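Local coordinates for protein AGR_L_2016p (Agrobacterium tumefaciens, PDB 2GVH) that probably hydrolyses acyl-CoA thioesters to free carboxylic acids and coenzyme A, with two hotdog-type thioesterase domains in one chain, at residues 43-47 with 48-52; 175-178 with 179-183. All coordinates share one frame; numbering follows the deposited sequence.

The two contacts show how a tandem protein can begin equivalent helices in different ways. Both sit where the long helix of a hotdog domain starts, at a Phe-Gly-Gly sequence: interaction 1 opens helix 49-67 after a short preceding helix, interaction 2 opens helix 179-198 after a loop. Within the chain they do not touch, with centres 26 Å apart and nearest atoms about 16 Å apart. They come together between subunits instead, where Leu52 of one chain packs on Ile183 of another. A bound sodium ion lies about 12 Å from the side chain of Thr50 and about 9 Å from that of Glu181, too far for direct coordination.

Interaction 1 (43-47 with 48-52); sequences HGTLF and GGTGL
Phe47, whose CB lies 3.7 Å from Gly48 N, has a ring that meets flat and apolar neighbours in two ways. Over the centre of one face stands Leu46 CD2, 4.1 Å above the plane; at its rim, Phe47 CD2 is set over the centre of the His43 imidazole face. The torsion about Phe47 CA-CB (chi1 -60°) puts CG beside the backbone N, turning the ring back toward the preceding helix. Phe47 and Gly48 form the break between helix 40-46 and helix 49-67, the long helix of the first hotdog domain. Phe47 and Leu46 reach Met111 on strand 104-115, so the break is seated on the sheet.

The chain changes direction through an inverse gamma turn centred on Phe47. Its bond from Gly48 N to Leu46 O is weak and rests on a carbonyl oxygen whose place is less sure, because it sits too close to a neighbour in the model. Gly48 then serves as N-cap, with its CA 4.1 Å from Gly44 O, as the new helix starts against the end of the old one. Thr45 O bridges the two helices: it accepts a 2.7 Å hydrogen bond from Thr50 N, with the donor tilted 33° from the carbonyl plane, and a weak one from Gly51 N.

Thr45 and Thr50 run alongside each other and point the same way. The hydroxyl of Thr45 bonds to the carbonyls of Asn41 and His42, one turn back in its own helix, while Phe36 of a neighbouring subunit packs on the same side chain. Between the two side chains the closest approach is of Thr50 OG1 to Thr45 CB, 3.4 Å, while the OG1 atoms of Thr45 and Thr50 stay 3.9 Å apart.

Interaction 2 (175-178 with 179-183); sequences GRMF and GGEAI
After Gly175, which has positive phi, residues 176-178 run extended up to the helix, and from Gly179 the backbone turns helical, leaving Phe178 at the N-cap position. Phe178 O accepts two hydrogen bonds from the first turn. Ala182 N lies 3.2 Å from Phe178 O, in the carbonyl plane; Glu181 N is closer, 2.8 Å from Phe178 O, but stands 61° out of that plane.

The side chain of Met177, a selenomethionine, reaches along the new helix. With CG anti to the backbone N (chi1 -175°) and the chain extended beyond it, Met177 SE comes to 4.0 Å from Ala182 CB, and Met177 CE lies 3.6 Å from Glu181 O. This is the entry to helix 179-198, the long helix of the second hotdog domain, and it is built against another subunit: Phe178 makes an edge-to-face stack with Phe60 of that subunit, whose Asp56 also accepts a weak hydrogen bond from Gly180 N.

Glu181 points its CB back at the N-cap, 3.3 Å from Phe178 O. Its chain bends at chi2 (95°), and Glu181 OE1 approaches the Phe178 ring obliquely, while Glu181 CG lies 4.2 Å from Met177 CE.

Interaction 1 (43-47 with 48-52)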
ATOM      1  N   HIS B  43      11.012  -0.999  10.020  1.00 84.65           N
ATOM      2  CA  HIS B  43      12.320  -1.514  10.387  1.00 84.00           C
ATOM      3  C   HIS B  43      12.300  -3.032  10.273  1.00 83.39           C
ATOM      4  O   HIS B  43      13.100  -3.616   9.542  1.00 83.47           O
ATOM      5  CB  HIS B  43      12.698  -1.074  11.805  1.00 83.16           C
ATOM      6  CG  HIS B  43      14.148  -1.272  12.122  1.00 85.58           C
ATOM      7  ND1 HIS B  43      14.675  -2.503  12.462  1.00 86.60           N
ATOM      8  CD2 HIS B  43      15.183  -0.402  12.144  1.00 82.48           C
ATOM      9  CE1 HIS B  43      15.969  -2.383  12.684  1.00 87.21           C
ATOM     10  NE2 HIS B  43      16.303  -1.117  12.497  1.00 91.70           N
ATOM     11  N   GLY B  44      11.332  -3.638  10.958  1.00 83.10           N
ATOM     12  CA  GLY B  44      11.214  -5.089  11.067  1.00 83.67           C
ATOM     13  C   GLY B  44      10.956  -5.802   9.753  1.00 84.21           C
ATOM     14  O   GLY B  44      11.244  -6.990   9.632  1.00 85.29           O
ATOM     15  N   THR B  45      10.400  -5.079   8.777  1.00 83.25           N
ATOM     16  CA  THR B  45      10.101  -5.652   7.475  1.00 81.67           C
ATOM     17  C   THR B  45      11.182  -5.346   6.465  1.00 80.77           C
ATOM     18  O   THR B  45      11.506  -6.184   5.627  1.00 81.40           O
ATOM     19  CB  THR B  45       8.753  -5.161   6.898  1.00 82.90           C
ATOM     20  OG1 THR B  45       8.708  -3.725   6.900  1.00 81.16           O
ATOM     21  CG2 THR B  45       7.590  -5.743   7.677  1.00 76.28           C
ATOM     22  N   LEU B  46      11.732  -4.143   6.545  1.00 79.87           N
ATOM     23  CA  LEU B  46      12.777  -3.742   5.622  1.00 77.93           C
ATOM     24  C   LEU B  46      14.091  -4.460   5.909  1.00 76.87           C
ATOM     25  O   LEU B  46      14.780  -4.873   4.991  1.00 77.98           O
ATOM     26  CB  LEU B  46      12.964  -2.235   5.652  1.00 78.00           C
ATOM     27  CG  LEU B  46      13.793  -1.752   4.473  1.00 74.86           C
ATOM     28  CD1 LEU B  46      13.093  -0.658   3.746  1.00 80.36           C
ATOM     29  CD2 LEU B  46      15.117  -1.292   4.987  1.00 82.49           C
ATOM     30  N   PHE B  47      14.455  -4.601   7.176  1.00 76.23           N
ATOM     31  CA  PHE B  47      15.576  -5.460   7.520  1.00 75.39           C
ATOM     32  C   PHE B  47      14.971  -6.829   7.761  1.00 76.61           C
ATOM     33  O   PHE B  47      14.864  -7.336   8.895  1.00 79.24           O
ATOM     34  CB  PHE B  47      16.310  -4.903   8.723  1.00 74.67           C
ATOM     35  CG  PHE B  47      16.855  -3.528   8.499  1.00 74.09           C
ATOM     36  CD1 PHE B  47      17.961  -3.338   7.693  1.00 71.80           C
ATOM     37  CD2 PHE B  47      16.256  -2.418   9.098  1.00 73.67           C
ATOM     38  CE1 PHE B  47      18.470  -2.082   7.476  1.00 69.07           C
ATOM     39  CE2 PHE B  47      16.766  -1.153   8.907  1.00 69.38           C
ATOM     40  CZ  PHE B  47      17.879  -0.986   8.081  1.00 71.21           C
ATOM     41  N   GLY B  48      14.534  -7.405   6.652  1.00 77.18           N
ATOM     42  CA  GLY B  48      13.639  -8.559   6.635  1.00 73.90           C
ATOM     43  C   GLY B  48      13.218  -8.689   5.192  1.00 73.40           C
ATOM     44  O   GLY B  48      13.958  -8.270   4.267  1.00 73.89           O
ATOM     45  N   GLY B  49      12.019  -9.227   5.001  1.00 72.30           N
ATOM     46  CA  GLY B  49      11.544  -9.644   3.684  1.00 68.78           C
ATOM     47  C   GLY B  49      11.380  -8.498   2.709  1.00 66.78           C
ATOM     48  O   GLY B  49      11.672  -8.635   1.515  1.00 66.79           O
ATOM     49  N   THR B  50      10.929  -7.357   3.211  1.00 65.52           N
ATOM     50  CA  THR B  50      10.729  -6.240   2.348  1.00 65.22           C
ATOM     51  C   THR B  50      12.058  -5.795   1.798  1.00 65.76           C
ATOM     52  O   THR B  50      12.164  -5.476   0.577  1.00 67.20           O
ATOM     53  CB  THR B  50      10.007  -5.102   3.050  1.00 67.05           C
ATOM     54  OG1 THR B  50       8.742  -5.588   3.516  1.00 70.57           O
ATOM     55  CG2 THR B  50       9.739  -3.965   2.098  1.00 64.29           C
ATOM     56  N   GLY B  51      13.072  -5.788   2.663  1.00 62.10           N
ATOM     57  CA  GLY B  51      14.433  -5.498   2.218  1.00 61.27           C
ATOM     58  C   GLY B  51      14.732  -6.359   1.003  1.00 62.01           C
ATOM     59  O   GLY B  51      15.265  -5.873  -0.020  1.00 59.85           O
ATOM     60  N   LEU B  52      14.350  -7.629   1.100  1.00 62.51           N
ATOM     61  CA  LEU B  52      14.582  -8.553  -0.000  1.00 65.36           C
ATOM     62  C   LEU B  52      13.849  -8.112  -1.244  1.00 64.31           C
ATOM     63  O   LEU B  52      14.455  -7.985  -2.299  1.00 67.69           O
ATOM     64  CB  LEU B  52      14.181  -9.970   0.376  1.00 64.89           C
ATOM     65  CG  LEU B  52      15.339 -10.669   1.055  1.00 71.00           C
ATOM     66  CD1 LEU B  52      14.927 -12.013   1.589  1.00 69.49           C
ATOM     67  CD2 LEU B  52      16.482 -10.807   0.087  1.00 72.22           C
TER

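Interaction 2 (175-178 with 179-183)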
ATOM      1  N   GLY B 175      -4.811   5.418 -16.334  1.00 71.94           N
ATOM      2  CA  GLY B 175      -3.416   4.911 -16.333  1.00 70.44           C
ATOM      3  C   GLY B 175      -2.336   5.970 -16.083  1.00 70.22           C
ATOM      4  O   GLY B 175      -1.171   5.787 -16.454  1.00 71.16           O
ATOM      5  N   ARG B 176      -2.713   7.075 -15.442  1.00 69.85           N
ATOM      6  CA  ARG B 176      -1.811   8.210 -15.312  1.00 68.04           C
ATOM      7  C   ARG B 176      -1.490   8.375 -13.857  1.00 67.40           C
ATOM      8  O   ARG B 176      -2.404   8.333 -13.012  1.00 68.23           O
ATOM      9  CB  ARG B 176      -2.481   9.497 -15.808  1.00 66.95           C
ATOM     10  CG  ARG B 176      -2.675   9.561 -17.291  1.00 70.62           C
ATOM     11  CD  ARG B 176      -3.012  10.986 -17.757  1.00 69.54           C
ATOM     12  NE  ARG B 176      -3.566  11.013 -19.111  1.00 74.16           N
ATOM     13  CZ  ARG B 176      -4.864  11.134 -19.387  1.00 76.19           C
ATOM     14  NH1 ARG B 176      -5.759  11.259 -18.394  1.00 75.22           N
ATOM     15  NH2 ARG B 176      -5.270  11.151 -20.655  1.00 73.94           N
HETATM   16  N   MSE B 177      -0.212   8.560 -13.544  1.00 64.28           N
HETATM   17  CA  MSE B 177       0.177   8.776 -12.158  1.00 63.31           C
HETATM   18  C   MSE B 177      -0.455  10.085 -11.672  1.00 64.60           C
HETATM   19  O   MSE B 177      -0.450  11.078 -12.422  1.00 67.22           O
HETATM   20  CB  MSE B 177       1.680   8.885 -12.063  1.00 61.23           C
HETATM   21  CG  MSE B 177       2.214   8.995 -10.674  1.00 65.33           C
HETATM   22 SE   MSE B 177       4.151   9.061 -10.726  1.00 74.72          SE
HETATM   23  CE  MSE B 177       4.446   8.430  -8.856  1.00 69.69           C
ATOM     24  N   PHE B 178      -1.040  10.088 -10.474  1.00 62.14           N
ATOM     25  CA  PHE B 178      -1.495  11.327  -9.873  1.00 62.60           C
ATOM     26  C   PHE B 178      -0.283  12.194  -9.679  1.00 63.77           C
ATOM     27  O   PHE B 178       0.760  11.707  -9.214  1.00 65.78           O
ATOM     28  CB  PHE B 178      -2.125  11.094  -8.489  1.00 60.89           C
ATOM     29  CG  PHE B 178      -3.371  10.278  -8.538  1.00 60.93           C
ATOM     30  CD1 PHE B 178      -4.571  10.843  -8.991  1.00 59.56           C
ATOM     31  CD2 PHE B 178      -3.368   8.941  -8.149  1.00 58.51           C
ATOM     32  CE1 PHE B 178      -5.735  10.062  -9.070  1.00 63.92           C
ATOM     33  CE2 PHE B 178      -4.528   8.162  -8.229  1.00 62.22           C
ATOM     34  CZ  PHE B 178      -5.719   8.723  -8.681  1.00 57.34           C
ATOM     35  N   GLY B 179      -0.423  13.478  -9.988  1.00 60.14           N
ATOM     36  CA  GLY B 179       0.701  14.409  -9.903  1.00 59.89           C
ATOM     37  C   GLY B 179       1.062  14.544  -8.434  1.00 64.57           C
ATOM     38  O   GLY B 179       2.240  14.799  -8.077  1.00 66.58           O
ATOM     39  N   GLY B 180       0.073  14.392  -7.554  1.00 61.50           N
ATOM     40  CA  GLY B 180       0.398  14.465  -6.161  1.00 63.68           C
ATOM     41  C   GLY B 180       1.355  13.356  -5.791  1.00 64.91           C
ATOM     42  O   GLY B 180       2.158  13.464  -4.853  1.00 67.08           O
ATOM     43  N   GLU B 181       1.306  12.277  -6.546  1.00 64.20           N
ATOM     44  CA  GLU B 181       2.098  11.144  -6.160  1.00 64.02           C
ATOM     45  C   GLU B 181       3.500  11.306  -6.753  1.00 61.57           C
ATOM     46  O   GLU B 181       4.468  10.865  -6.200  1.00 63.12           O
ATOM     47  CB  GLU B 181       1.373   9.863  -6.550  1.00 62.29           C
ATOM     48  CG  GLU B 181       1.745   8.728  -5.690  1.00 72.56           C
ATOM     49  CD  GLU B 181       0.785   8.555  -4.579  1.00 78.63           C
ATOM     50  OE1 GLU B 181      -0.390   8.871  -4.791  1.00 78.90           O
ATOM     51  OE2 GLU B 181       1.192   8.122  -3.489  1.00 86.71           O
ATOM     52  N   ALA B 182       3.587  12.018  -7.857  1.00 61.96           N
ATOM     53  CA  ALA B 182       4.852  12.417  -8.403  1.00 60.58           C
ATOM     54  C   ALA B 182       5.506  13.456  -7.526  1.00 61.52           C
ATOM     55  O   ALA B 182       6.746  13.494  -7.395  1.00 60.86           O
ATOM     56  CB  ALA B 182       4.659  12.947  -9.782  1.00 60.53           C
ATOM     57  N   ILE B 183       4.684  14.321  -6.918  1.00 62.57           N
ATOM     58  CA  ILE B 183       5.220  15.374  -6.091  1.00 62.64           C
ATOM     59  C   ILE B 183       5.852  14.705  -4.884  1.00 64.45           C
ATOM     60  O   ILE B 183       6.959  15.066  -4.479  1.00 67.83           O
ATOM     61  CB  ILE B 183       4.136  16.373  -5.682  1.00 65.29           C
ATOM     62  CG1 ILE B 183       3.887  17.392  -6.793  1.00 65.72           C
ATOM     63  CG2 ILE B 183       4.504  17.187  -4.392  1.00 61.28           C
ATOM     64  CD1 ILE B 183       2.537  18.082  -6.625  1.00 64.41           C
TER